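Local coordinates for chloromuconate cycloisomerase (Rhodococcus opacus, PDB 4M0X), which is a member of the enolase superfamily and carries a manganese ion in its barrel domain, at residues L127-W139 / L341-G353. Sequence-based numbering, arbitrary orientation.
Sequences LGGLRRKRIPITW and LKYDRGELLIPTG
Y343 brings the edge of its ring against CG1 of I137, where the first barrel strand of this enolase-superfamily fold, 134-141, takes up an antiparallel partner, 347-349, from near the C-terminus. The tyrosine suits a border position: L348 CD1 lies over one ring face, offset toward the rim, while OH is hydrogen-bonded to L326 O and G330 N. G346 turns the chain with positive phi, a conformation glycine adopts easily, and its carbonyl accepts the N-H of I137, O to N 3.3 Å. E347 faces the exposed side of the ladder beside P136 and R134; its OE2 stays 4.8 Å from R134 NE, so any attraction acts without a salt bridge. L348 and I135 form the hydrogen-bonded pair, each N 2.9 Å from the other's O; apolar leucine suits this buried face, its CB against I137 CD1 and its side chain on A311 of helix 304-316. L349, in a non-hydrogen-bonded pair with R134, offers CD2 as a greasy surface to the arginine's CG and CD. Just past the strand, I350 still donates its N-H to K133 O. Isoleucine's two branches serve two apolar neighbours: chi1 of -63° sends CG1 and CD1 across I135, whereas CG2, anti to the backbone N, meets L130 CD2 at 3.7 Å.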
ATOM      1  N   LEU A 127     -28.137  11.581 -26.758  1.00 35.92           N
ATOM      2  CA  LEU A 127     -26.852  11.323 -26.103  1.00 35.48           C
ATOM      3  C   LEU A 127     -25.727  12.331 -26.397  1.00 34.81           C
ATOM      4  O   LEU A 127     -24.675  12.299 -25.765  1.00 33.16           O
ATOM      5  CB  LEU A 127     -26.378   9.908 -26.434  1.00 37.95           C
ATOM      6  CG  LEU A 127     -26.633   8.864 -25.340  1.00 41.98           C
ATOM      7  CD1 LEU A 127     -28.123   8.659 -25.081  1.00 43.72           C
ATOM      8  CD2 LEU A 127     -25.962   7.541 -25.678  1.00 43.95           C
ATOM      9  N   GLY A 128     -25.939  13.218 -27.363  1.00 33.78           N
ATOM     10  CA  GLY A 128     -24.850  14.059 -27.857  1.00 30.13           C
ATOM     11  C   GLY A 128     -24.322  13.743 -29.260  1.00 25.83           C
ATOM     12  O   GLY A 128     -23.322  14.313 -29.683  1.00 23.72           O
ATOM     13  N   GLY A 129     -25.000  12.867 -29.987  1.00 23.65           N
ATOM     14  CA  GLY A 129     -24.726  12.707 -31.419  1.00 25.75           C
ATOM     15  C   GLY A 129     -23.672  11.661 -31.745  1.00 25.85           C
ATOM     16  O   GLY A 129     -22.762  11.428 -30.951  1.00 27.31           O
ATOM     17  N   LEU A 130     -23.802  11.021 -32.907  1.00 25.02           N
ATOM     18  CA  LEU A 130     -22.858   9.980 -33.320  1.00 23.66           C
ATOM     19  C   LEU A 130     -21.486  10.590 -33.502  1.00 24.45           C
ATOM     20  O   LEU A 130     -21.391  11.731 -33.913  1.00 24.38           O
ATOM     21  CB  LEU A 130     -23.284   9.346 -34.639  1.00 21.21           C
ATOM     22  CG  LEU A 130     -24.531   8.476 -34.769  1.00 19.57           C
ATOM     23  CD1 LEU A 130     -24.801   8.235 -36.249  1.00 18.14           C
ATOM     24  CD2 LEU A 130     -24.353   7.176 -34.024  1.00 18.37           C
ATOM     25  N   ARG A 131     -20.435   9.828 -33.179  1.00 26.65           N
ATOM     26  CA  ARG A 131     -19.053  10.162 -33.561  1.00 26.50           C
ATOM     27  C   ARG A 131     -18.531   9.301 -34.699  1.00 28.77           C
ATOM     28  O   ARG A 131     -17.380   9.431 -35.098  1.00 32.26           O
ATOM     29  CB  ARG A 131     -18.141  10.002 -32.386  1.00 25.06           C
ATOM     30  CG  ARG A 131     -18.706  10.707 -31.186  1.00 26.49           C
ATOM     31  CD  ARG A 131     -17.612  10.959 -30.210  1.00 25.85           C
ATOM     32  NE  ARG A 131     -18.199  11.150 -28.912  1.00 26.89           N
ATOM     33  CZ  ARG A 131     -17.574  11.725 -27.896  1.00 27.53           C
ATOM     34  NH1 ARG A 131     -16.336  12.193 -28.053  1.00 28.47           N
ATOM     35  NH2 ARG A 131     -18.188  11.821 -26.728  1.00 26.98           N
ATOM     36  N   ARG A 132     -19.369   8.417 -35.225  1.00 29.62           N
ATOM     37  CA  ARG A 132     -18.991   7.621 -36.377  1.00 30.36           C
ATOM     38  C   ARG A 132     -20.267   7.032 -36.922  1.00 33.11           C
ATOM     39  O   ARG A 132     -21.226   6.832 -36.163  1.00 32.51           O
ATOM     40  CB  ARG A 132     -17.953   6.548 -35.988  1.00 30.54           C
ATOM     41  CG  ARG A 132     -18.387   5.549 -34.904  1.00 29.69           C
ATOM     42  CD  ARG A 132     -17.252   4.705 -34.324  1.00 26.55           C
ATOM     43  NE  ARG A 132     -16.342   5.434 -33.413  1.00 28.37           N
ATOM     44  CZ  ARG A 132     -16.611   5.899 -32.174  1.00 26.90           C
ATOM     45  NH1 ARG A 132     -17.797   5.801 -31.592  1.00 25.95           N
ATOM     46  NH2 ARG A 132     -15.654   6.495 -31.497  1.00 27.75           N
ATOM     47  N   LYS A 133     -20.300   6.783 -38.234  1.00 35.81           N
ATOM     48  CA  LYS A 133     -21.525   6.255 -38.878  1.00 36.82           C
ATOM     49  C   LYS A 133     -21.458   4.745 -39.099  1.00 34.82           C
ATOM     50  O   LYS A 133     -22.477   4.085 -39.306  1.00 33.70           O
ATOM     51  CB  LYS A 133     -21.828   6.995 -40.196  1.00 38.97           C
ATOM     52  CG  LYS A 133     -21.919   8.513 -40.058  1.00 38.69           C
ATOM     53  CD  LYS A 133     -22.883   9.122 -41.070  1.00 41.13           C
ATOM     54  CE  LYS A 133     -22.880  10.658 -41.052  1.00 39.37           C
ATOM     55  NZ  LYS A 133     -21.545  11.227 -41.369  1.00 34.07           N
ATOM     56  N   ARG A 134     -20.244   4.209 -39.043  1.00 34.12           N
ATOM     57  CA  ARG A 134     -20.010   2.799 -39.302  1.00 34.65           C
ATOM     58  C   ARG A 134     -19.108   2.234 -38.220  1.00 31.39           C
ATOM     59  O   ARG A 134     -18.264   2.928 -37.707  1.00 28.75           O
ATOM     60  CB  ARG A 134     -19.395   2.612 -40.710  1.00 38.08           C
ATOM     61  CG  ARG A 134     -20.420   2.511 -41.843  1.00 42.05           C
ATOM     62  CD  ARG A 134     -19.851   2.800 -43.223  1.00 47.82           C
ATOM     63  NE  ARG A 134     -19.614   4.240 -43.394  1.00 59.13           N
ATOM     64  CZ  ARG A 134     -20.464   5.109 -43.963  1.00 61.84           C
ATOM     65  NH1 ARG A 134     -21.641   4.695 -44.454  1.00 55.68           N
ATOM     66  NH2 ARG A 134     -20.130   6.407 -44.038  1.00 61.70           N
ATOM     67  N   ILE A 135     -19.293   0.974 -37.859  1.00 31.83           N
ATOM     68  CA  ILE A 135     -18.337   0.313 -36.964  1.00 33.97           C
ATOM     69  C   ILE A 135     -17.775  -0.993 -37.553  1.00 34.32           C
ATOM     70  O   ILE A 135     -18.533  -1.803 -38.065  1.00 36.47           O
ATOM     71  CB  ILE A 135     -18.949  -0.003 -35.597  1.00 32.94           C
ATOM     72  CG1 ILE A 135     -20.056   0.996 -35.253  1.00 31.44           C
ATOM     73  CG2 ILE A 135     -17.827  -0.032 -34.564  1.00 34.32           C
ATOM     74  CD1 ILE A 135     -20.681   0.795 -33.895  1.00 30.71           C
ATOM     75  N   PRO A 136     -16.451  -1.209 -37.489  1.00 33.67           N
ATOM     76  CA  PRO A 136     -16.016  -2.523 -37.997  1.00 31.89           C
ATOM     77  C   PRO A 136     -16.427  -3.605 -36.995  1.00 31.69           C
ATOM     78  O   PRO A 136     -16.357  -3.391 -35.773  1.00 33.08           O
ATOM     79  CB  PRO A 136     -14.481  -2.399 -38.074  1.00 32.63           C
ATOM     80  CG  PRO A 136     -14.180  -0.927 -37.888  1.00 35.83           C
ATOM     81  CD  PRO A 136     -15.316  -0.385 -37.035  1.00 35.06           C
ATOM     82  N   ILE A 137     -16.890  -4.738 -37.502  1.00 29.06           N
ATOM     83  CA  ILE A 137     -17.387  -5.811 -36.654  1.00 27.72           C
ATOM     84  C   ILE A 137     -16.304  -6.878 -36.339  1.00 28.08           C
ATOM     85  O   ILE A 137     -15.492  -7.231 -37.203  1.00 28.16           O
ATOM     86  CB  ILE A 137     -18.637  -6.396 -37.300  1.00 26.58           C
ATOM     87  CG1 ILE A 137     -19.693  -5.308 -37.385  1.00 27.48           C
ATOM     88  CG2 ILE A 137     -19.225  -7.530 -36.487  1.00 28.51           C
ATOM     89  CD1 ILE A 137     -20.147  -4.771 -36.033  1.00 28.86           C
ATOM     90  N   THR A 138     -16.255  -7.331 -35.088  1.00 26.95           N
ATOM     91  CA  THR A 138     -15.367  -8.423 -34.711  1.00 27.53           C
ATOM     92  C   THR A 138     -16.181  -9.702 -34.780  1.00 31.19           C
ATOM     93  O   THR A 138     -17.206  -9.830 -34.088  1.00 31.39           O
ATOM     94  CB  THR A 138     -14.794  -8.244 -33.302  1.00 25.99           C
ATOM     95  OG1 THR A 138     -13.764  -7.256 -33.340  1.00 25.97           O
ATOM     96  CG2 THR A 138     -14.198  -9.514 -32.787  1.00 24.21           C
ATOM     97  N   TRP A 139     -15.743 -10.625 -35.643  1.00 31.85           N
ATOM     98  CA  TRP A 139     -16.431 -11.884 -35.831  1.00 33.62           C
ATOM     99  C   TRP A 139     -16.067 -12.885 -34.757  1.00 35.17           C
ATOM    100  O   TRP A 139     -14.892 -13.232 -34.587  1.00 36.09           O
ATOM    101  CB  TRP A 139     -16.113 -12.514 -37.197  1.00 37.66           C
ATOM    102  CG  TRP A 139     -16.965 -13.731 -37.407  1.00 37.97           C
ATOM    103  CD1 TRP A 139     -16.581 -15.022 -37.283  1.00 39.65           C
ATOM    104  CD2 TRP A 139     -18.370 -13.750 -37.686  1.00 40.00           C
ATOM    105  NE1 TRP A 139     -17.649 -15.853 -37.478  1.00 43.12           N
ATOM    106  CE2 TRP A 139     -18.764 -15.098 -37.730  1.00 41.00           C
ATOM    107  CE3 TRP A 139     -19.340 -12.751 -37.903  1.00 42.69           C
ATOM    108  CZ2 TRP A 139     -20.080 -15.487 -38.010  1.00 41.44           C
ATOM    109  CZ3 TRP A 139     -20.654 -13.135 -38.177  1.00 42.22           C
ATOM    110  CH2 TRP A 139     -21.008 -14.493 -38.235  1.00 41.74           C
ATOM    111  N   LEU A 341     -30.369  -5.017 -38.619  1.00 30.52           N
ATOM    112  CA  LEU A 341     -29.175  -4.208 -38.778  1.00 28.60           C
ATOM    113  C   LEU A 341     -28.541  -4.487 -40.139  1.00 30.35           C
ATOM    114  O   LEU A 341     -28.521  -5.635 -40.616  1.00 28.69           O
ATOM    115  CB  LEU A 341     -28.182  -4.481 -37.641  1.00 27.36           C
ATOM    116  CG  LEU A 341     -28.591  -4.235 -36.173  1.00 26.61           C
ATOM    117  CD1 LEU A 341     -27.458  -4.635 -35.246  1.00 24.42           C
ATOM    118  CD2 LEU A 341     -29.023  -2.800 -35.897  1.00 25.35           C
ATOM    119  N   LYS A 342     -28.024  -3.444 -40.783  1.00 30.81           N
ATOM    120  CA  LYS A 342     -27.423  -3.656 -42.084  1.00 32.58           C
ATOM    121  C   LYS A 342     -25.905  -3.787 -41.941  1.00 32.73           C
ATOM    122  O   LYS A 342     -25.272  -2.998 -41.250  1.00 35.84           O
ATOM    123  CB  LYS A 342     -27.885  -2.553 -43.051  1.00 35.09           C
ATOM    124  CG  LYS A 342     -27.353  -2.576 -44.491  1.00 41.07           C
ATOM    125  CD  LYS A 342     -27.754  -3.768 -45.363  1.00 45.22           C
ATOM    126  CE  LYS A 342     -27.212  -3.557 -46.783  1.00 49.90           C
ATOM    127  NZ  LYS A 342     -26.662  -4.786 -47.429  1.00 47.07           N
ATOM    128  N   TYR A 343     -25.326  -4.824 -42.534  1.00 32.81           N
ATOM    129  CA  TYR A 343     -23.869  -4.964 -42.572  1.00 32.14           C
ATOM    130  C   TYR A 343     -23.401  -4.664 -43.969  1.00 34.02           C
ATOM    131  O   TYR A 343     -24.208  -4.650 -44.910  1.00 37.26           O
ATOM    132  CB  TYR A 343     -23.397  -6.356 -42.114  1.00 31.61           C
ATOM    133  CG  TYR A 343     -23.828  -6.691 -40.693  1.00 30.47           C
ATOM    134  CD1 TYR A 343     -25.104  -7.195 -40.436  1.00 29.10           C
ATOM    135  CD2 TYR A 343     -22.985  -6.453 -39.610  1.00 29.45           C
ATOM    136  CE1 TYR A 343     -25.515  -7.469 -39.156  1.00 28.58           C
ATOM    137  CE2 TYR A 343     -23.381  -6.742 -38.324  1.00 27.92           C
ATOM    138  CZ  TYR A 343     -24.648  -7.246 -38.109  1.00 29.49           C
ATOM    139  OH  TYR A 343     -25.084  -7.522 -36.841  1.00 31.45           O
ATOM    140  N   ASP A 344     -22.109  -4.356 -44.089  1.00 35.98           N
ATOM    141  CA  ASP A 344     -21.455  -4.097 -45.364  1.00 36.08           C
ATOM    142  C   ASP A 344     -19.970  -4.337 -45.249  1.00 36.82           C
ATOM    143  O   ASP A 344     -19.294  -3.649 -44.474  1.00 31.92           O
ATOM    144  CB  ASP A 344     -21.667  -2.654 -45.832  1.00 39.76           C
ATOM    145  CG  ASP A 344     -21.120  -2.412 -47.243  1.00 41.06           C
ATOM    146  OD1 ASP A 344     -21.184  -3.345 -48.071  1.00 42.63           O
ATOM    147  OD2 ASP A 344     -20.636  -1.297 -47.525  1.00 42.19           O
ATOM    148  N   ARG A 345     -19.476  -5.295 -46.048  1.00 38.27           N
ATOM    149  CA  ARG A 345     -18.048  -5.571 -46.176  1.00 37.46           C
ATOM    150  C   ARG A 345     -17.437  -5.703 -44.792  1.00 37.78           C
ATOM    151  O   ARG A 345     -16.336  -5.206 -44.523  1.00 34.80           O
ATOM    152  CB  ARG A 345     -17.335  -4.484 -47.008  1.00 40.67           C
ATOM    153  CG  ARG A 345     -17.487  -4.631 -48.529  1.00 46.53           C
ATOM    154  CD  ARG A 345     -16.887  -5.940 -49.068  1.00 45.45           C
ATOM    155  N   GLY A 346     -18.188  -6.356 -43.909  1.00 38.00           N
ATOM    156  CA  GLY A 346     -17.762  -6.549 -42.526  1.00 38.33           C
ATOM    157  C   GLY A 346     -17.873  -5.326 -41.640  1.00 37.63           C
ATOM    158  O   GLY A 346     -17.031  -5.111 -40.773  1.00 37.13           O
ATOM    159  N   GLU A 347     -18.919  -4.531 -41.835  1.00 36.92           N
ATOM    160  CA  GLU A 347     -19.146  -3.359 -40.992  1.00 36.17           C
ATOM    161  C   GLU A 347     -20.617  -3.163 -40.691  1.00 34.42           C
ATOM    162  O   GLU A 347     -21.464  -3.380 -41.535  1.00 34.42           O
ATOM    163  CB  GLU A 347     -18.616  -2.089 -41.665  1.00 38.49           C
ATOM    164  CG  GLU A 347     -17.119  -2.090 -41.943  1.00 41.14           C
ATOM    165  CD  GLU A 347     -16.587  -0.755 -42.440  1.00 42.84           C
ATOM    166  OE1 GLU A 347     -15.398  -0.499 -42.185  1.00 45.29           O
ATOM    167  OE2 GLU A 347     -17.331   0.037 -43.072  1.00 44.15           O
ATOM    168  N   LEU A 348     -20.918  -2.738 -39.474  1.00 34.44           N
ATOM    169  CA  LEU A 348     -22.279  -2.371 -39.124  1.00 33.45           C
ATOM    170  C   LEU A 348     -22.506  -0.917 -39.507  1.00 32.56           C
ATOM    171  O   LEU A 348     -21.634  -0.077 -39.256  1.00 34.08           O
ATOM    172  CB  LEU A 348     -22.517  -2.578 -37.631  1.00 32.66           C
ATOM    173  CG  LEU A 348     -23.847  -2.101 -37.049  1.00 33.26           C
ATOM    174  CD1 LEU A 348     -25.039  -2.828 -37.657  1.00 30.45           C
ATOM    175  CD2 LEU A 348     -23.804  -2.273 -35.536  1.00 33.04           C
ATOM    176  N   LEU A 349     -23.645  -0.627 -40.147  1.00 29.67           N
ATOM    177  CA  LEU A 349     -24.066   0.746 -40.361  1.00 29.28           C
ATOM    178  C   LEU A 349     -24.980   1.136 -39.193  1.00 27.85           C
ATOM    179  O   LEU A 349     -25.909   0.407 -38.880  1.00 28.63           O
ATOM    180  CB  LEU A 349     -24.842   0.869 -41.655  1.00 30.54           C
ATOM    181  CG  LEU A 349     -24.447   0.341 -43.026  1.00 33.24           C
ATOM    182  CD1 LEU A 349     -25.590   0.744 -43.944  1.00 34.43           C
ATOM    183  CD2 LEU A 349     -23.130   0.900 -43.563  1.00 35.41           C
ATOM    184  N   ILE A 350     -24.739   2.264 -38.547  1.00 25.63           N
ATOM    185  CA  ILE A 350     -25.547   2.596 -37.356  1.00 27.84           C
ATOM    186  C   ILE A 350     -26.973   3.099 -37.679  1.00 28.35           C
ATOM    187  O   ILE A 350     -27.160   4.072 -38.442  1.00 28.49           O
ATOM    188  CB  ILE A 350     -24.815   3.590 -36.417  1.00 29.18           C
ATOM    189  CG1 ILE A 350     -23.516   2.959 -35.873  1.00 28.93           C
ATOM    190  CG2 ILE A 350     -25.734   4.037 -35.281  1.00 29.40           C
ATOM    191  CD1 ILE A 350     -22.443   3.946 -35.485  1.00 29.58           C
ATOM    192  N   PRO A 351     -27.993   2.453 -37.100  1.00 26.67           N
ATOM    193  CA  PRO A 351     -29.331   2.974 -37.370  1.00 27.12           C
ATOM    194  C   PRO A 351     -29.454   4.466 -37.020  1.00 28.26           C
ATOM    195  O   PRO A 351     -28.874   4.937 -36.022  1.00 28.97           O
ATOM    196  CB  PRO A 351     -30.235   2.101 -36.479  1.00 25.57           C
ATOM    197  CG  PRO A 351     -29.487   0.812 -36.408  1.00 25.83           C
ATOM    198  CD  PRO A 351     -28.041   1.248 -36.262  1.00 26.16           C
ATOM    199  N   THR A 352     -30.199   5.186 -37.858  1.00 28.05           N
ATOM    200  CA  THR A 352     -30.331   6.632 -37.791  1.00 28.13           C
ATOM    201  C   THR A 352     -31.797   7.040 -37.620  1.00 29.36           C
ATOM    202  O   THR A 352     -32.090   8.197 -37.281  1.00 31.87           O
ATOM    203  CB  THR A 352     -29.738   7.327 -39.057  1.00 28.46           C
ATOM    204  OG1 THR A 352     -30.297   6.753 -40.253  1.00 30.77           O
ATOM    205  CG2 THR A 352     -28.218   7.182 -39.112  1.00 27.86           C
ATOM    206  N   GLY A 353     -32.717   6.101 -37.856  1.00 28.89           N
ATOM    207  CA  GLY A 353     -34.155   6.377 -37.771  1.00 26.98           C
ATOM    208  C   GLY A 353     -34.512   6.851 -36.376  1.00 27.14           C
ATOM    209  O   GLY A 353     -33.663   6.823 -35.489  1.00 27.88           O
TER